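Local atomic coordinates of single-stranded DNA-binding protein DdrB (Deinococcus radiodurans, PDB entry 4HQB), a protein that binds single-stranded DNA as an assembly of five copies and probably serves the response to DNA damage. Residues L6-I11 and W40-I45; Y50-E55 and A133-G138; I65-W70 and E77-R82. All coordinates share one frame; numbering follows the deposited sequence.

Contact 1 (L6-I11 and W40-I45); sequences LQIEFI and WTSGEI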
loop_
_atom_site.group_PDB
_atom_site.type_symbol
_atom_site.label_atom_id
_atom_site.label_comp_id
_atom_site.label_asym_id
_atom_site.label_seq_id
_atom_site.Cartn_x
_atom_site.Cartn_y
_atom_site.Cartn_z
ATOM N N LEU A 6 11.327 -7.873 -15.503
ATOM C CA LEU A 6 10.876 -7.512 -14.163
ATOM C C LEU A 6 10.393 -6.062 -14.122
ATOM O O LEU A 6 10.852 -5.231 -14.903
ATOM C CB LEU A 6 12.039 -7.651 -13.163
ATOM C CG LEU A 6 12.563 -9.007 -12.688
ATOM C CD1 LEU A 6 11.651 -9.553 -11.629
ATOM C CD2 LEU A 6 12.732 -10.032 -13.817
ATOM N N GLN A 7 9.484 -5.768 -13.197
ATOM C CA GLN A 7 9.130 -4.396 -12.869
ATOM C C GLN A 7 9.457 -4.108 -11.412
ATOM O O GLN A 7 9.273 -4.965 -10.553
ATOM C CB GLN A 7 7.644 -4.144 -13.104
ATOM C CG GLN A 7 7.245 -4.121 -14.564
ATOM C CD GLN A 7 5.747 -3.934 -14.733
ATOM O OE1 GLN A 7 4.969 -4.249 -13.831
ATOM N NE2 GLN A 7 5.336 -3.411 -15.887
ATOM N N ILE A 8 9.937 -2.901 -11.138
ATOM C CA ILE A 8 10.178 -2.476 -9.763
ATOM C C ILE A 8 9.541 -1.121 -9.454
ATOM O O ILE A 8 9.705 -0.163 -10.212
ATOM C CB ILE A 8 11.682 -2.458 -9.430
ATOM C CG1 ILE A 8 11.908 -1.929 -8.016
ATOM C CG2 ILE A 8 12.470 -1.641 -10.462
ATOM C CD1 ILE A 8 13.339 -2.187 -7.514
ATOM N N GLU A 9 8.792 -1.065 -8.355
ATOM C CA GLU A 9 8.124 0.162 -7.921
ATOM C C GLU A 9 8.996 1.010 -6.986
ATOM O O GLU A 9 9.449 0.553 -5.934
ATOM C CB GLU A 9 6.803 -0.148 -7.219
ATOM C CG GLU A 9 5.625 -0.479 -8.111
ATOM C CD GLU A 9 4.333 -0.596 -7.303
ATOM O OE1 GLU A 9 3.300 -1.038 -7.859
ATOM O OE2 GLU A 9 4.358 -0.243 -6.099
ATOM N N PHE A 10 9.192 2.261 -7.372
ATOM C CA PHE A 10 9.989 3.204 -6.618
ATOM C C PHE A 10 9.130 4.331 -6.058
ATOM O O PHE A 10 8.026 4.586 -6.536
ATOM C CB PHE A 10 11.020 3.841 -7.543
ATOM C CG PHE A 10 12.177 2.957 -7.879
ATOM C CD1 PHE A 10 13.134 2.628 -6.902
ATOM C CD2 PHE A 10 12.363 2.505 -9.175
ATOM C CE1 PHE A 10 14.224 1.832 -7.207
ATOM C CE2 PHE A 10 13.476 1.715 -9.490
ATOM C CZ PHE A 10 14.395 1.374 -8.498
ATOM N N ILE A 11 9.657 5.000 -5.038
ATOM C CA ILE A 11 9.180 6.308 -4.602
ATOM C C ILE A 11 10.344 7.260 -4.835
ATOM O O ILE A 11 11.419 7.061 -4.266
ATOM C CB ILE A 11 8.814 6.335 -3.092
ATOM C CG1 ILE A 11 7.674 5.359 -2.757
ATOM C CG2 ILE A 11 8.482 7.749 -2.650
ATOM C CD1 ILE A 11 6.375 5.630 -3.465
ATOM N N TRP A 40 16.006 7.653 -4.707
ATOM C CA TRP A 40 14.802 6.829 -4.880
ATOM C C TRP A 40 14.845 5.605 -3.979
ATOM O O TRP A 40 15.888 4.972 -3.830
ATOM C CB TRP A 40 14.607 6.365 -6.337
ATOM C CG TRP A 40 14.380 7.468 -7.347
ATOM C CD1 TRP A 40 14.725 8.791 -7.227
ATOM C CD2 TRP A 40 13.751 7.329 -8.632
ATOM N NE1 TRP A 40 14.348 9.477 -8.359
ATOM C CE2 TRP A 40 13.759 8.605 -9.239
ATOM C CE3 TRP A 40 13.176 6.247 -9.325
ATOM C CZ2 TRP A 40 13.206 8.835 -10.514
ATOM C CZ3 TRP A 40 12.639 6.471 -10.597
ATOM C CH2 TRP A 40 12.662 7.760 -11.175
ATOM N N THR A 41 13.700 5.258 -3.395
ATOM C CA THR A 41 13.595 4.022 -2.616
ATOM C C THR A 41 12.494 3.095 -3.133
ATOM O O THR A 41 11.491 3.555 -3.719
ATOM C CB THR A 41 13.317 4.327 -1.137
ATOM O OG1 THR A 41 12.087 5.059 -1.031
ATOM C CG2 THR A 41 14.464 5.161 -0.541
ATOM N N SER A 42 12.679 1.799 -2.889
ATOM C CA SER A 42 11.675 0.788 -3.233
ATOM C C SER A 42 11.241 0.012 -1.996
ATOM O O SER A 42 12.055 -0.645 -1.368
ATOM C CB SER A 42 12.228 -0.198 -4.271
ATOM O OG SER A 42 11.222 -1.122 -4.649
ATOM N N GLY A 43 9.958 0.063 -1.666
ATOM C CA GLY A 43 9.452 -0.653 -0.516
ATOM C C GLY A 43 9.589 0.136 0.777
ATOM O O GLY A 43 9.972 1.295 0.778
ATOM N N GLU A 44 9.243 -0.490 1.890
ATOM C CA GLU A 44 9.449 0.143 3.182
ATOM C C GLU A 44 10.683 -0.444 3.810
ATOM O O GLU A 44 11.159 -1.495 3.395
ATOM C CB GLU A 44 8.251 -0.060 4.111
ATOM C CG GLU A 44 7.205 1.032 3.960
ATOM C CD GLU A 44 7.807 2.444 4.056
ATOM O OE1 GLU A 44 8.534 2.742 5.045
ATOM O OE2 GLU A 44 7.556 3.253 3.131
ATOM N N ILE A 45 11.221 0.252 4.793
ATOM C CA ILE A 45 12.270 -0.320 5.608
ATOM C C ILE A 45 11.676 -1.511 6.378
ATOM O O ILE A 45 10.709 -1.337 7.113
ATOM C CB ILE A 45 12.830 0.719 6.597
ATOM C CG1 ILE A 45 13.368 1.937 5.839
ATOM C CG2 ILE A 45 13.911 0.096 7.452
ATOM C CD1 ILE A 45 13.692 3.105 6.732
HETATM O O HOH W 1 8.255 1.751 -3.226
#

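Contact 2 (Y50-E55 and A133-G138); sequences YQFPIE and AIFRGG. With nucleotides of chain G.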
loop_
_atom_site.group_PDB
_atom_site.type_symbol
_atom_site.label_atom_id
_atom_site.label_comp_id
_atom_site.label_asym_id
_atom_site.label_seq_id
_atom_site.Cartn_x
_atom_site.Cartn_y
_atom_site.Cartn_z
ATOM N N TYR A 50 16.971 -3.118 7.579
ATOM C CA TYR A 50 17.563 -4.108 6.687
ATOM C C TYR A 50 18.647 -4.873 7.455
ATOM O O TYR A 50 19.383 -4.283 8.285
ATOM C CB TYR A 50 18.173 -3.442 5.457
ATOM C CG TYR A 50 17.210 -2.612 4.632
ATOM C CD1 TYR A 50 16.462 -3.191 3.611
ATOM C CD2 TYR A 50 17.057 -1.244 4.868
ATOM C CE1 TYR A 50 15.583 -2.433 2.849
ATOM C CE2 TYR A 50 16.183 -0.480 4.123
ATOM C CZ TYR A 50 15.447 -1.081 3.111
ATOM O OH TYR A 50 14.575 -0.336 2.362
ATOM N N GLN A 51 18.757 -6.174 7.186
ATOM C CA GLN A 51 19.727 -7.015 7.908
ATOM C C GLN A 51 20.815 -7.500 6.980
ATOM O O GLN A 51 20.538 -8.176 6.005
ATOM C CB GLN A 51 19.032 -8.216 8.518
ATOM C CG GLN A 51 17.755 -7.881 9.235
ATOM C CD GLN A 51 18.032 -7.387 10.619
ATOM O OE1 GLN A 51 18.959 -7.872 11.278
ATOM N NE2 GLN A 51 17.256 -6.397 11.074
ATOM N N PHE A 52 22.060 -7.160 7.280
ATOM C CA PHE A 52 23.161 -7.508 6.386
ATOM C C PHE A 52 24.276 -8.164 7.190
ATOM O O PHE A 52 24.298 -8.054 8.423
ATOM C CB PHE A 52 23.713 -6.252 5.689
ATOM C CG PHE A 52 22.701 -5.513 4.867
ATOM C CD1 PHE A 52 22.179 -6.067 3.713
ATOM C CD2 PHE A 52 22.278 -4.246 5.250
ATOM C CE1 PHE A 52 21.245 -5.381 2.956
ATOM C CE2 PHE A 52 21.354 -3.550 4.500
ATOM C CZ PHE A 52 20.825 -4.117 3.355
ATOM N N PRO A 53 25.198 -8.850 6.494
ATOM C CA PRO A 53 26.375 -9.451 7.127
ATOM C C PRO A 53 27.237 -8.375 7.772
ATOM O O PRO A 53 27.319 -7.269 7.221
ATOM C CB PRO A 53 27.112 -10.078 5.946
ATOM C CG PRO A 53 26.006 -10.455 4.992
ATOM C CD PRO A 53 25.050 -9.277 5.090
ATOM N N ILE A 54 27.850 -8.672 8.916
ATOM C CA ILE A 54 28.694 -7.677 9.559
ATOM C C ILE A 54 29.827 -7.278 8.606
ATOM O O ILE A 54 30.119 -6.093 8.475
ATOM C CB ILE A 54 29.251 -8.121 10.966
ATOM C CG1 ILE A 54 30.084 -7.005 11.597
ATOM C CG2 ILE A 54 30.078 -9.427 10.880
ATOM C CD1 ILE A 54 29.319 -5.691 11.844
ATOM N N GLU A 55 30.419 -8.249 7.902
ATOM C CA GLU A 55 31.564 -7.968 7.021
ATOM C C GLU A 55 31.208 -7.084 5.819
ATOM O O GLU A 55 32.098 -6.694 5.086
ATOM C CB GLU A 55 32.218 -9.257 6.490
ATOM C CG GLU A 55 32.670 -10.308 7.524
ATOM C CD GLU A 55 33.093 -11.667 6.880
ATOM O OE1 GLU A 55 32.259 -12.389 6.241
ATOM O OE2 GLU A 55 34.291 -12.011 7.018
ATOM N N ALA A 133 19.348 -0.092 9.460
ATOM C CA ALA A 133 20.104 -1.285 9.104
ATOM C C ALA A 133 20.835 -1.882 10.295
ATOM O O ALA A 133 21.322 -1.167 11.193
ATOM C CB ALA A 133 21.099 -0.983 7.985
ATOM N N ILE A 134 20.917 -3.204 10.292
ATOM C CA ILE A 134 21.620 -3.913 11.343
ATOM C C ILE A 134 22.601 -4.849 10.693
ATOM O O ILE A 134 22.210 -5.726 9.943
ATOM C CB ILE A 134 20.662 -4.689 12.267
ATOM C CG1 ILE A 134 19.662 -3.712 12.887
ATOM C CG2 ILE A 134 21.461 -5.458 13.359
ATOM C CD1 ILE A 134 18.788 -4.298 13.950
ATOM N N PHE A 135 23.881 -4.635 10.979
ATOM C CA PHE A 135 24.941 -5.472 10.458
ATOM C C PHE A 135 25.373 -6.470 11.555
ATOM O O PHE A 135 25.905 -6.070 12.589
ATOM C CB PHE A 135 26.104 -4.600 9.950
ATOM C CG PHE A 135 25.738 -3.720 8.752
ATOM C CD1 PHE A 135 25.136 -2.479 8.934
ATOM C CD2 PHE A 135 26.006 -4.136 7.451
ATOM C CE1 PHE A 135 24.802 -1.675 7.846
ATOM C CE2 PHE A 135 25.672 -3.346 6.358
ATOM C CZ PHE A 135 25.062 -2.118 6.553
ATOM N N ARG A 136 25.102 -7.758 11.324
ATOM C CA ARG A 136 25.418 -8.832 12.277
ATOM C C ARG A 136 25.689 -10.187 11.599
ATOM O O ARG A 136 24.937 -10.610 10.716
ATOM C CB ARG A 136 24.279 -9.012 13.285
ATOM C CG ARG A 136 24.675 -9.797 14.522
ATOM C CD ARG A 136 23.484 -9.982 15.469
ATOM N NE ARG A 136 22.434 -10.716 14.775
ATOM C CZ ARG A 136 21.185 -10.291 14.607
ATOM N NH1 ARG A 136 20.787 -9.134 15.129
ATOM N NH2 ARG A 136 20.327 -11.042 13.923
ATOM N N GLY A 137 26.740 -10.867 12.056
ATOM C CA GLY A 137 27.059 -12.232 11.649
ATOM C C GLY A 137 27.086 -12.427 10.133
ATOM O O GLY A 137 27.455 -11.513 9.371
ATOM N N GLY A 138 26.685 -13.627 9.703
ATOM C CA GLY A 138 26.572 -13.959 8.301
ATOM C C GLY A 138 27.894 -14.034 7.573
ATOM O O GLY A 138 28.964 -14.126 8.158
ATOM P P DT G 2 25.786 -17.078 10.757
ATOM O OP1 DT G 2 26.503 -15.820 10.551
ATOM O OP2 DT G 2 25.577 -17.488 12.160
ATOM O "O5'" DT G 2 24.331 -17.125 10.076
ATOM C "C5'" DT G 2 23.582 -15.954 9.720
ATOM C "C4'" DT G 2 22.109 -15.990 10.086
ATOM O "O4'" DT G 2 21.439 -17.118 9.479
ATOM C "C3'" DT G 2 21.771 -16.119 11.563
ATOM O "O3'" DT G 2 20.469 -15.606 11.782
ATOM C "C2'" DT G 2 21.744 -17.632 11.755
ATOM C "C1'" DT G 2 21.067 -18.067 10.465
ATOM N N1 DT G 2 21.497 -19.384 9.930
ATOM C C2 DT G 2 20.557 -20.082 9.222
ATOM O O2 DT G 2 19.435 -19.665 9.052
ATOM N N3 DT G 2 20.981 -21.282 8.723
ATOM C C4 DT G 2 22.235 -21.832 8.846
ATOM O O4 DT G 2 22.519 -22.919 8.361
ATOM C C5 DT G 2 23.185 -21.056 9.590
ATOM C C7 DT G 2 24.565 -21.615 9.766
ATOM C C6 DT G 2 22.787 -19.872 10.100
ATOM P P DT G 3 20.169 -14.030 11.652
ATOM O OP1 DT G 3 19.828 -13.754 10.244
ATOM O OP2 DT G 3 21.253 -13.302 12.331
ATOM O "O5'" DT G 3 18.852 -13.815 12.535
ATOM C "C5'" DT G 3 17.622 -14.213 12.008
ATOM C "C4'" DT G 3 16.704 -14.622 13.144
ATOM O "O4'" DT G 3 17.207 -15.809 13.826
ATOM C "C3'" DT G 3 16.523 -13.542 14.207
ATOM O "O3'" DT G 3 15.148 -13.584 14.524
ATOM C "C2'" DT G 3 17.407 -14.027 15.368
ATOM C "C1'" DT G 3 17.249 -15.547 15.217
ATOM N N1 DT G 3 18.341 -16.360 15.806
ATOM C C2 DT G 3 18.026 -17.236 16.841
ATOM O O2 DT G 3 16.920 -17.383 17.327
ATOM N N3 DT G 3 19.079 -17.952 17.319
ATOM C C4 DT G 3 20.381 -17.889 16.895
ATOM O O4 DT G 3 21.242 -18.570 17.411
ATOM C C5 DT G 3 20.662 -16.975 15.819
ATOM C C7 DT G 3 22.085 -16.879 15.329
ATOM C C6 DT G 3 19.637 -16.242 15.319
ATOM P P DT G 1 31.526 -19.957 10.168
ATOM O OP1 DT G 1 31.408 -21.344 9.675
ATOM O OP2 DT G 1 31.678 -19.686 11.611
ATOM O "O5'" DT G 1 30.268 -19.110 9.583
ATOM C "C5'" DT G 1 30.059 -17.675 9.596
ATOM C "C4'" DT G 1 28.692 -17.406 8.953
ATOM O "O4'" DT G 1 28.903 -17.530 7.511
ATOM C "C3'" DT G 1 27.679 -18.504 9.311
ATOM O "O3'" DT G 1 26.525 -18.413 10.237
ATOM C "C2'" DT G 1 27.185 -19.129 8.001
ATOM C "C1'" DT G 1 27.888 -18.331 6.916
ATOM N N1 DT G 1 28.454 -19.252 5.903
ATOM C C2 DT G 1 27.947 -19.170 4.623
ATOM O O2 DT G 1 27.085 -18.369 4.300
ATOM N N3 DT G 1 28.504 -20.044 3.734
ATOM C C4 DT G 1 29.489 -20.972 4.018
ATOM O O4 DT G 1 29.936 -21.714 3.154
ATOM C C5 DT G 1 29.970 -21.016 5.380
ATOM C C7 DT G 1 31.036 -22.021 5.765
ATOM C C6 DT G 1 29.436 -20.159 6.263
HETATM O O HOH W 2 18.444 -8.198 13.814
HETATM O O HOH W 3 29.683 -11.214 7.876
#

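Contact 3 (I65-W70 and E77-R82); sequences IGARKW and ELVIHR. With nucleotides of chain F.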
loop_
_atom_site.group_PDB
_atom_site.type_symbol
_atom_site.label_atom_id
_atom_site.label_comp_id
_atom_site.label_asym_id
_atom_site.label_seq_id
_atom_site.Cartn_x
_atom_site.Cartn_y
_atom_site.Cartn_z
ATOM N N ILE A 65 19.881 1.168 -1.059
ATOM C CA ILE A 65 18.598 1.366 -0.389
ATOM C C ILE A 65 18.244 2.840 -0.395
ATOM O O ILE A 65 17.462 3.309 0.435
ATOM C CB ILE A 65 18.623 0.854 1.053
ATOM C CG1 ILE A 65 19.742 1.540 1.854
ATOM C CG2 ILE A 65 18.800 -0.682 1.066
ATOM C CD1 ILE A 65 19.457 1.628 3.353
ATOM N N GLY A 66 18.831 3.568 -1.339
ATOM C CA GLY A 66 18.475 4.957 -1.554
ATOM C C GLY A 66 19.015 5.885 -0.498
ATOM O O GLY A 66 18.547 7.010 -0.369
ATOM N N ALA A 67 19.992 5.408 0.275
ATOM C CA ALA A 67 20.609 6.230 1.310
ATOM C C ALA A 67 21.966 6.772 0.855
ATOM O O ALA A 67 22.493 6.385 -0.199
ATOM C CB ALA A 67 20.763 5.435 2.603
ATOM N N ARG A 68 22.526 7.671 1.654
ATOM C CA ARG A 68 23.866 8.182 1.398
ATOM C C ARG A 68 24.560 8.457 2.725
ATOM O O ARG A 68 23.901 8.760 3.727
ATOM C CB ARG A 68 23.838 9.458 0.515
ATOM C CG ARG A 68 23.166 10.661 1.170
ATOM C CD ARG A 68 23.030 11.894 0.234
ATOM N NE ARG A 68 22.502 13.020 0.993
ATOM C CZ ARG A 68 23.259 13.827 1.730
ATOM N NH1 ARG A 68 24.569 13.633 1.769
ATOM N NH2 ARG A 68 22.720 14.826 2.422
ATOM N N LYS A 69 25.886 8.333 2.717
ATOM C CA LYS A 69 26.731 8.708 3.848
ATOM C C LYS A 69 27.111 10.180 3.812
ATOM O O LYS A 69 27.475 10.712 2.754
ATOM C CB LYS A 69 28.033 7.902 3.829
ATOM C CG LYS A 69 27.939 6.502 4.386
ATOM C CD LYS A 69 29.325 5.880 4.449
ATOM C CE LYS A 69 29.958 5.839 3.067
ATOM N NZ LYS A 69 31.389 5.438 3.129
ATOM N N TRP A 70 27.044 10.829 4.973
ATOM C CA TRP A 70 27.594 12.172 5.146
ATOM C C TRP A 70 28.374 12.311 6.453
ATOM O O TRP A 70 27.893 11.913 7.516
ATOM C CB TRP A 70 26.502 13.246 5.083
ATOM C CG TRP A 70 27.031 14.600 5.440
ATOM C CD1 TRP A 70 27.869 15.369 4.691
ATOM C CD2 TRP A 70 26.778 15.338 6.645
ATOM N NE1 TRP A 70 28.151 16.542 5.350
ATOM C CE2 TRP A 70 27.492 16.549 6.550
ATOM C CE3 TRP A 70 26.012 15.096 7.792
ATOM C CZ2 TRP A 70 27.470 17.513 7.559
ATOM C CZ3 TRP A 70 25.989 16.056 8.796
ATOM C CH2 TRP A 70 26.707 17.253 8.666
ATOM N N GLU A 77 30.073 10.208 11.168
ATOM C CA GLU A 77 29.585 9.629 9.931
ATOM C C GLU A 77 28.122 9.226 10.052
ATOM O O GLU A 77 27.781 8.233 10.702
ATOM C CB GLU A 77 30.473 8.460 9.503
ATOM C CG GLU A 77 31.854 8.916 9.062
ATOM C CD GLU A 77 32.834 7.772 8.901
ATOM O OE1 GLU A 77 32.489 6.788 8.210
ATOM O OE2 GLU A 77 33.954 7.860 9.462
ATOM N N LEU A 78 27.264 10.024 9.427
ATOM C CA LEU A 78 25.824 9.801 9.456
ATOM C C LEU A 78 25.338 9.154 8.173
ATOM O O LEU A 78 25.961 9.291 7.118
ATOM C CB LEU A 78 25.093 11.131 9.641
ATOM C CG LEU A 78 24.721 11.576 11.060
ATOM C CD1 LEU A 78 25.738 11.111 12.074
ATOM C CD2 LEU A 78 24.567 13.097 11.127
ATOM N N VAL A 79 24.206 8.470 8.259
ATOM C CA VAL A 79 23.523 8.015 7.053
ATOM C C VAL A 79 22.209 8.763 6.887
ATOM O O VAL A 79 21.417 8.852 7.826
ATOM C CB VAL A 79 23.306 6.483 7.037
ATOM C CG1 VAL A 79 22.490 6.087 5.801
ATOM C CG2 VAL A 79 24.657 5.782 7.029
ATOM N N ILE A 80 22.012 9.336 5.703
ATOM C CA ILE A 80 20.793 10.074 5.379
ATOM C C ILE A 80 19.921 9.184 4.501
ATOM O O ILE A 80 20.426 8.574 3.548
ATOM C CB ILE A 80 21.106 11.354 4.558
ATOM C CG1 ILE A 80 22.231 12.155 5.210
ATOM C CG2 ILE A 80 19.831 12.208 4.380
ATOM C CD1 ILE A 80 21.831 12.773 6.518
ATOM N N HIS A 81 18.625 9.130 4.804
ATOM C CA HIS A 81 17.697 8.254 4.098
ATOM C C HIS A 81 16.319 8.864 4.204
ATOM O O HIS A 81 15.829 9.112 5.321
ATOM C CB HIS A 81 17.727 6.833 4.711
ATOM C CG HIS A 81 16.806 5.857 4.046
ATOM N ND1 HIS A 81 15.492 5.704 4.423
ATOM C CD2 HIS A 81 17.012 4.985 3.033
ATOM C CE1 HIS A 81 14.924 4.775 3.669
ATOM N NE2 HIS A 81 15.830 4.321 2.824
ATOM N N ARG A 82 15.705 9.126 3.044
ATOM C CA ARG A 82 14.430 9.860 2.960
ATOM C C ARG A 82 14.326 11.037 3.929
ATOM O O ARG A 82 13.280 11.206 4.579
ATOM C CB ARG A 82 13.218 8.939 3.163
ATOM C CG ARG A 82 13.194 7.732 2.221
ATOM C CD ARG A 82 11.791 7.526 1.638
ATOM N NE ARG A 82 11.369 8.681 0.849
ATOM C CZ ARG A 82 11.392 8.761 -0.484
ATOM N NH1 ARG A 82 11.796 7.744 -1.235
ATOM N NH2 ARG A 82 10.994 9.876 -1.076
ATOM P P DT F 3 22.006 20.603 3.798
ATOM O OP1 DT F 3 20.877 21.538 4.010
ATOM O OP2 DT F 3 23.391 21.049 4.056
ATOM O "O5'" DT F 3 21.780 19.284 4.682
ATOM C "C5'" DT F 3 20.937 18.224 4.200
ATOM C "C4'" DT F 3 21.129 17.019 5.099
ATOM O "O4'" DT F 3 22.324 16.300 4.710
ATOM C "C3'" DT F 3 21.300 17.457 6.551
ATOM O "O3'" DT F 3 20.166 17.029 7.296
ATOM C "C2'" DT F 3 22.624 16.849 7.022
ATOM C "C1'" DT F 3 23.324 16.455 5.714
ATOM N N1 DT F 3 24.412 17.407 5.251
ATOM C C2 DT F 3 25.086 17.150 4.070
ATOM O O2 DT F 3 24.852 16.186 3.358
ATOM N N3 DT F 3 26.050 18.077 3.742
ATOM C C4 DT F 3 26.409 19.208 4.460
ATOM O O4 DT F 3 27.289 19.983 4.089
ATOM C C5 DT F 3 25.670 19.416 5.683
ATOM C C7 DT F 3 25.977 20.610 6.543
ATOM C C6 DT F 3 24.723 18.518 6.014
ATOM P P DT F 2 27.077 20.192 -0.560
ATOM O OP1 DT F 2 27.587 21.484 -0.042
ATOM O OP2 DT F 2 27.903 18.971 -0.418
ATOM O "O5'" DT F 2 25.638 19.881 0.081
ATOM C "C5'" DT F 2 24.551 20.779 -0.118
ATOM C "C4'" DT F 2 23.225 20.150 0.271
ATOM O "O4'" DT F 2 22.896 19.054 -0.622
ATOM C "C3'" DT F 2 23.162 19.564 1.675
ATOM O "O3'" DT F 2 21.970 20.050 2.289
ATOM C "C2'" DT F 2 23.137 18.051 1.434
ATOM C "C1'" DT F 2 22.362 17.974 0.126
ATOM N N1 DT F 2 22.552 16.748 -0.721
ATOM C C2 DT F 2 21.464 16.145 -1.309
ATOM O O2 DT F 2 20.322 16.541 -1.160
ATOM N N3 DT F 2 21.761 15.048 -2.082
ATOM C C4 DT F 2 23.016 14.511 -2.330
ATOM O O4 DT F 2 23.184 13.518 -3.042
ATOM C C5 DT F 2 24.112 15.199 -1.689
ATOM C C7 DT F 2 25.524 14.721 -1.867
ATOM C C6 DT F 2 23.826 16.264 -0.931
HETATM O O HOH W 4 16.686 8.603 0.543
#

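Contact 1 (L6-I11 and W40-I45)
F10 and W40 form the densely packed side of this contact. The six-membered ring of W40 turns its edge to the F10 face in an offset edge-to-face pair, with planes at 67° and centroids 5.6 Å apart. W40 CE3 comes within 3.7 Å of F10 CB, and Y35 stacks on the indole. Beside the rings, I11 N donates to T41 O at 2.7 Å with a nearly straight N-H...O angle of 166°, and T41 N returns a bond to I11 O at 3.0 Å. R82 NH1 shares that same oxygen. S42 adds a side-chain bond: with OG anti to its own backbone N (chi1 -177°), the hydroxyl reaches E9 O at 2.8 Å, the donor tilted out of the carbonyl plane, while CG1 of I8 rests 3.5 Å from S42 OG. Toward G43 the contact is looser and wetter. A water donates to E9 O and accepts from G43 N at 2.9 Å, bridging the two backbones, and E9, partly exposed, sends its carboxylate into a salt bridge with R17 of the second subunit. I11 with T41 is thus an isolated antiparallel bridge, which pins a loop to the end of a hairpin strand at a subunit interface.

Contact 2 (Y50-E55 and A133-G138)
A133 and Y50 begin a parallel pairing in which the strand axes run 17° apart and 4.7 Å from each other. The methyl of A133 lies near the plane of the F52 ring, at its edge. I134 N then donates to Y50 O at 2.7 Å, and I134 O accepts from F52 N. The I134 side chain runs alongside Q51, where a bend at chi2 (-82°) brings the amide alongside I134 CB; Q51 NE2 bonds G49 O. F135 sits on the same side of the sheet as F52, and the two rings meet obliquely, planes at 35°, with F135 CE2 3.6 Å from F52 CB. P53 O approaches the F135 ring in its plane, 3.4 Å from CD2. R136 N closes the pairing on F52 O at 3.0 Å, while its side chain leaves for the DNA: NH2 donates to OP2 of DT3 of chain G at 2.9 Å, and a water joins NH1 to Q51 OE1. At G137, where a positive phi favours glycine, the carbonyl accepts from I54 N at 2.9 Å, the donor in the carbonyl plane. G138 N faces OP1 of DT2 of chain G, although that modelled approach is too short for its detail to be trusted. The whole is the parallel pairing of outermost strand 50-52 with 129-135 in a mixed sheet, running into a glycine-containing turn beside the DNA backbone, where R136 holds a phosphate.

Contact 3 (I65-W70 and E77-R82)
R68 and I80 pair through two backbone bonds, R68 N to I80 O at 3.0 Å and I80 N to R68 O at 2.8 Å. W70 and L78 repeat the pattern, W70 N reaching L78 O at 2.9 Å with an N-H...O angle of 170°. Between them K69 and V79 form the non-hydrogen-bonded pair, and a water links G66 O to R82 N beyond the strand. Apolar contacts follow: A67 CB meets V79 CG1, and L78 CD2 lies at the edge of the W70 ring, 4.0 Å from CZ3. This antiparallel beta hairpin presents the face bearing R68, W70, L78 and I80 to DNA. Extended from CG to NE, R68 meets the DNA of chain F with its guanidinium between C6 of the DT2 base over one face and I80 CG1 over the other, and its NH2 donates to O2 of DT3 at 2.7 Å, with a weak second bond from NH1. With an alanine at W70, the DT3 base, whose N1 now sits 3.4 Å above the indole plane, would probably lose its flat support, and L78 CD2 its neighbour.

How the contacts relate
Contacts 2 and 3 belong to one mixed sheet, at its two outer edges within the chain, 50-52 and 68-72 each paired with the next strand in, with centres about 16 Å apart on opposite sides of the chain's centre. Each meets DNA: contact 2 holds a phosphate of chain G through R136, contact 3 takes bases of chain F. Contact 1 stands back, its nearest atom about 9 Å from bound nucleic acid. It is nevertheless tied to contact 3 through R82, whose NH1 lies 2.7 Å from T41 OG1, a probable hydrogen bond. Y50 of contact 2 touches both others, its CZ 3.9 Å from I65 CG2 and its OH 3.8 Å from E44 O. Contacts 1 and 2, about 21 Å apart between centres, both touch the second subunit.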